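Local structure of carbon monoxide oxidation system transcription regulator CooA-1 (Carboxydothermus hydrogenoformans, 6CPB) at residues A[41-46]-A[75-80]. The protein probably acts as a DNA-binding, heme-dependent carbon monoxide sensor that regulates transcription, this chain being its heme-binding sensor domain. Sequence-based numbering, arbitrary orientation.
Sequences ERNLVF and FCTHTR
F75 pairs with F46 through two backbone hydrogen bonds, F75 N to F46 O and F46 N to F75 O, each 2.9 Å long. The two phenyl side chains leave the sheet on the same face and lie side by side, F46 CZ resting 3.9 Å from F75 CB, while L117 and L120 of helix 108-135 pack on F75. C76 forms an antiparallel non-hydrogen-bonded pair with V45; CB of C76 meets CG2 of V45, and C76 O accepts a hydrogen bond from T79 OG1. The two antiparallel strands belong to the β-roll of a CRP-type cyclic nucleotide-binding domain, which here serves as the heme domain of CooA. Past the last bridge, T77 N still donates to L44 O, in the carbonyl plane. The T77 side chain then takes over: OG1, held between backbone N and carbonyl carbon (chi1 65°), donates to a lone pair of R42 O at 2.7 Å and accepts from L44 N at 2.9 Å. A water donates to both T77 O and N43 OD1, a bridge consistent with holding the N43 amide in its orientation. H78, seen as an axial ligand of heme iron in this protein, with no heme bound to this chain here, turns its ring over N43, whose CB sits 3.6 Å from the ring centroid in a CH-pi contact and whose amide stacks at 15°. From the ring edge, NE2 donates an almost straight bond of 2.6 Å to E41 O, approaching above the carbonyl plane. An alanine here would remove the imidazole, and would probably leave N43 without its stacking partner and the backbone at E41 less firmly tied to the 75-80 segment.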
ATOM      1  N   GLU A  41      -6.719   0.531 -19.043  0.51 11.11           N
ATOM      2  CA  GLU A  41      -7.969  -0.136 -18.690  0.51 11.63           C
ATOM      3  C   GLU A  41      -7.721  -1.471 -17.999  0.51 12.25           C
ATOM      4  O   GLU A  41      -8.421  -1.818 -17.040  0.51 14.25           O
ATOM      5  CB  GLU A  41      -8.831  -0.336 -19.932  0.51 13.87           C
ATOM      6  CG  GLU A  41      -9.575   0.907 -20.375  0.51 18.23           C
ATOM      7  CD  GLU A  41     -10.646   0.602 -21.409  0.51 23.78           C
ATOM      8  OE1 GLU A  41     -10.785  -0.579 -21.788  0.51 25.73           O
ATOM      9  OE2 GLU A  41     -11.355   1.537 -21.837  0.51 26.34           O
ATOM     10  N   ARG A  42      -6.758  -2.248 -18.481  1.00 12.15           N
ATOM     11  CA  ARG A  42      -6.514  -3.554 -17.894  1.00 13.20           C
ATOM     12  C   ARG A  42      -5.969  -3.396 -16.483  1.00 12.86           C
ATOM     13  O   ARG A  42      -5.063  -2.587 -16.239  1.00 13.18           O
ATOM     14  CB  ARG A  42      -5.549  -4.348 -18.771  1.00 15.88           C
ATOM     15  CG  ARG A  42      -6.172  -4.792 -20.092  1.00 23.73           C
ATOM     16  CD  ARG A  42      -6.136  -6.294 -20.251  1.00 35.91           C
ATOM     17  NE  ARG A  42      -6.810  -6.962 -19.142  1.00 43.67           N
ATOM     18  CZ  ARG A  42      -6.855  -8.279 -18.975  1.00 49.75           C
ATOM     19  NH1 ARG A  42      -7.492  -8.786 -17.929  1.00 51.40           N
ATOM     20  NH2 ARG A  42      -6.265  -9.087 -19.844  1.00 51.54           N
ATOM     21  N   ASN A  43      -6.526  -4.173 -15.565  1.00 13.28           N
ATOM     22  CA  ASN A  43      -6.108  -4.193 -14.166  1.00 13.07           C
ATOM     23  C   ASN A  43      -5.050  -5.283 -14.031  1.00 12.25           C
ATOM     24  O   ASN A  43      -5.357  -6.480 -14.078  1.00 13.30           O
ATOM     25  CB  ASN A  43      -7.307  -4.451 -13.261  1.00 14.42           C
ATOM     26  CG  ASN A  43      -6.989  -4.186 -11.819  1.00 15.03           C
ATOM     27  OD1 ASN A  43      -5.822  -4.171 -11.436  1.00 15.69           O
ATOM     28  ND2 ASN A  43      -8.017  -3.954 -11.009  1.00 17.19           N
ATOM     29  N   LEU A  44      -3.799  -4.862 -13.916  1.00 12.26           N
ATOM     30  CA  LEU A  44      -2.659  -5.749 -14.016  1.00 13.07           C
ATOM     31  C   LEU A  44      -1.706  -5.506 -12.857  1.00 11.26           C
ATOM     32  O   LEU A  44      -1.636  -4.405 -12.299  1.00 12.16           O
ATOM     33  CB  LEU A  44      -1.867  -5.456 -15.308  1.00 18.73           C
ATOM     34  CG  LEU A  44      -2.573  -5.376 -16.650  1.00 21.20           C
ATOM     35  CD1 LEU A  44      -1.593  -4.753 -17.638  1.00 19.43           C
ATOM     36  CD2 LEU A  44      -3.016  -6.759 -17.096  1.00 22.82           C
ATOM     37  N   VAL A  45      -0.943  -6.542 -12.532  1.00 11.14           N
ATOM     38  CA  VAL A  45       0.171  -6.471 -11.600  1.00 10.83           C
ATOM     39  C   VAL A  45       1.438  -6.706 -12.399  1.00 10.47           C
ATOM     40  O   VAL A  45       1.479  -7.610 -13.238  1.00 12.27           O
ATOM     41  CB  VAL A  45       0.003  -7.532 -10.499  1.00 12.41           C
ATOM     42  CG1 VAL A  45       1.237  -7.631  -9.639  1.00 13.64           C
ATOM     43  CG2 VAL A  45      -1.230  -7.207  -9.669  1.00 13.16           C
ATOM     44  N   PHE A  46       2.454  -5.886 -12.169  1.00 10.62           N
ATOM     45  CA  PHE A  46       3.713  -6.039 -12.880  1.00 11.15           C
ATOM     46  C   PHE A  46       4.891  -6.000 -11.926  1.00 10.84           C
ATOM     47  O   PHE A  46       4.890  -5.265 -10.938  1.00 11.93           O
ATOM     48  CB  PHE A  46       3.888  -5.004 -13.998  1.00 11.92           C
ATOM     49  CG  PHE A  46       4.143  -3.609 -13.507  1.00 12.99           C
ATOM     50  CD1 PHE A  46       3.091  -2.764 -13.216  1.00 14.33           C
ATOM     51  CD2 PHE A  46       5.444  -3.150 -13.325  1.00 14.65           C
ATOM     52  CE1 PHE A  46       3.337  -1.467 -12.749  1.00 16.56           C
ATOM     53  CE2 PHE A  46       5.693  -1.878 -12.861  1.00 16.35           C
ATOM     54  CZ  PHE A  46       4.646  -1.033 -12.577  1.00 16.03           C
ATOM     55  N   PHE A  75       4.266  -3.671  -8.609  1.00 10.62           N
ATOM     56  CA  PHE A  75       3.245  -2.622  -8.525  1.00 10.63           C
ATOM     57  C   PHE A  75       2.081  -3.035  -9.434  1.00 10.62           C
ATOM     58  O   PHE A  75       1.986  -4.197  -9.840  1.00 11.48           O
ATOM     59  CB  PHE A  75       3.886  -1.247  -8.792  1.00 11.32           C
ATOM     60  CG  PHE A  75       2.965  -0.055  -8.567  1.00 11.19           C
ATOM     61  CD1 PHE A  75       2.171   0.058  -7.431  1.00 12.48           C
ATOM     62  CD2 PHE A  75       2.905   0.949  -9.514  1.00 11.74           C
ATOM     63  CE1 PHE A  75       1.321   1.140  -7.268  1.00 12.20           C
ATOM     64  CE2 PHE A  75       2.078   2.035  -9.345  1.00 13.02           C
ATOM     65  CZ  PHE A  75       1.291   2.136  -8.215  1.00 12.61           C
ATOM     66  N   CYS A  76       1.172  -2.107  -9.736  1.00 11.44           N
ATOM     67  CA  CYS A  76      -0.043  -2.475 -10.431  0.72 10.08           C
ATOM     68  C   CYS A  76      -0.644  -1.246 -11.094  1.00 12.01           C
ATOM     69  O   CYS A  76      -0.340  -0.102 -10.735  1.00 14.12           O
ATOM     70  CB  CYS A  76      -1.044  -3.077  -9.452  0.72 10.42           C
ATOM     71  SG  CYS A  76      -1.347  -2.026  -8.005  0.72 13.81           S
ATOM     72  N   THR A  77      -1.510  -1.508 -12.066  1.00 11.74           N
ATOM     73  CA  THR A  77      -2.314  -0.461 -12.672  1.00 11.09           C
ATOM     74  C   THR A  77      -3.561  -0.237 -11.815  1.00 10.87           C
ATOM     75  O   THR A  77      -3.679  -0.762 -10.704  1.00 12.48           O
ATOM     76  CB  THR A  77      -2.647  -0.812 -14.114  1.00 11.91           C
ATOM     77  OG1 THR A  77      -3.481  -1.973 -14.108  1.00 12.15           O
ATOM     78  CG2 THR A  77      -1.397  -1.059 -14.937  1.00 12.85           C
ATOM     79  N   HIS A  78      -4.501   0.567 -12.307  1.00 11.84           N
ATOM     80  CA  HIS A  78      -5.707   0.908 -11.552  1.00 12.69           C
ATOM     81  C   HIS A  78      -5.378   1.607 -10.236  1.00 13.45           C
ATOM     82  O   HIS A  78      -6.115   1.509  -9.253  1.00 17.10           O
ATOM     83  CB  HIS A  78      -6.611  -0.305 -11.335  1.00 13.94           C
ATOM     84  CG  HIS A  78      -7.445  -0.645 -12.527  1.00 13.73           C
ATOM     85  ND1 HIS A  78      -8.793  -0.909 -12.435  1.00 15.69           N
ATOM     86  CD2 HIS A  78      -7.126  -0.764 -13.838  1.00 13.78           C
ATOM     87  CE1 HIS A  78      -9.269  -1.177 -13.636  1.00 16.86           C
ATOM     88  NE2 HIS A  78      -8.280  -1.089 -14.506  1.00 14.87           N
ATOM     89  N   THR A  79      -4.267   2.337 -10.212  0.51 12.84           N
ATOM     90  CA  THR A  79      -3.843   3.070  -9.025  0.51 13.58           C
ATOM     91  C   THR A  79      -3.593   4.546  -9.330  0.51 12.61           C
ATOM     92  O   THR A  79      -2.853   5.214  -8.596  0.51 13.89           O
ATOM     93  CB  THR A  79      -2.609   2.398  -8.424  0.51 16.04           C
ATOM     94  OG1 THR A  79      -1.605   2.266  -9.441  0.51 21.74           O
ATOM     95  CG2 THR A  79      -2.972   1.011  -7.888  0.51 17.73           C
ATOM     96  N   ARG A  80      -4.201   5.061 -10.399  1.00 12.60           N
ATOM     97  CA  ARG A  80      -4.226   6.493 -10.699  1.00 12.61           C
ATOM     98  C   ARG A  80      -2.835   7.081 -10.931  1.00 12.76           C
ATOM     99  O   ARG A  80      -2.631   8.289 -10.788  1.00 15.10           O
ATOM    100  CB  ARG A  80      -5.010   7.292  -9.651  1.00 15.68           C
ATOM    101  CG  ARG A  80      -6.448   6.837  -9.503  1.00 19.47           C
ATOM    102  CD  ARG A  80      -7.211   7.762  -8.574  1.00 29.68           C
ATOM    103  NE  ARG A  80      -8.276   7.058  -7.863  1.00 46.77           N
ATOM    104  CZ  ARG A  80      -9.575   7.117  -8.143  1.00 59.72           C
ATOM    105  NH1 ARG A  80     -10.032   7.864  -9.138  1.00 64.24           N
ATOM    106  NH2 ARG A  80     -10.428   6.417  -7.406  1.00 65.95           N
TER
HETATM  107  O   HOH W   1      -4.598  -3.028  -9.337  1.00 18.77           O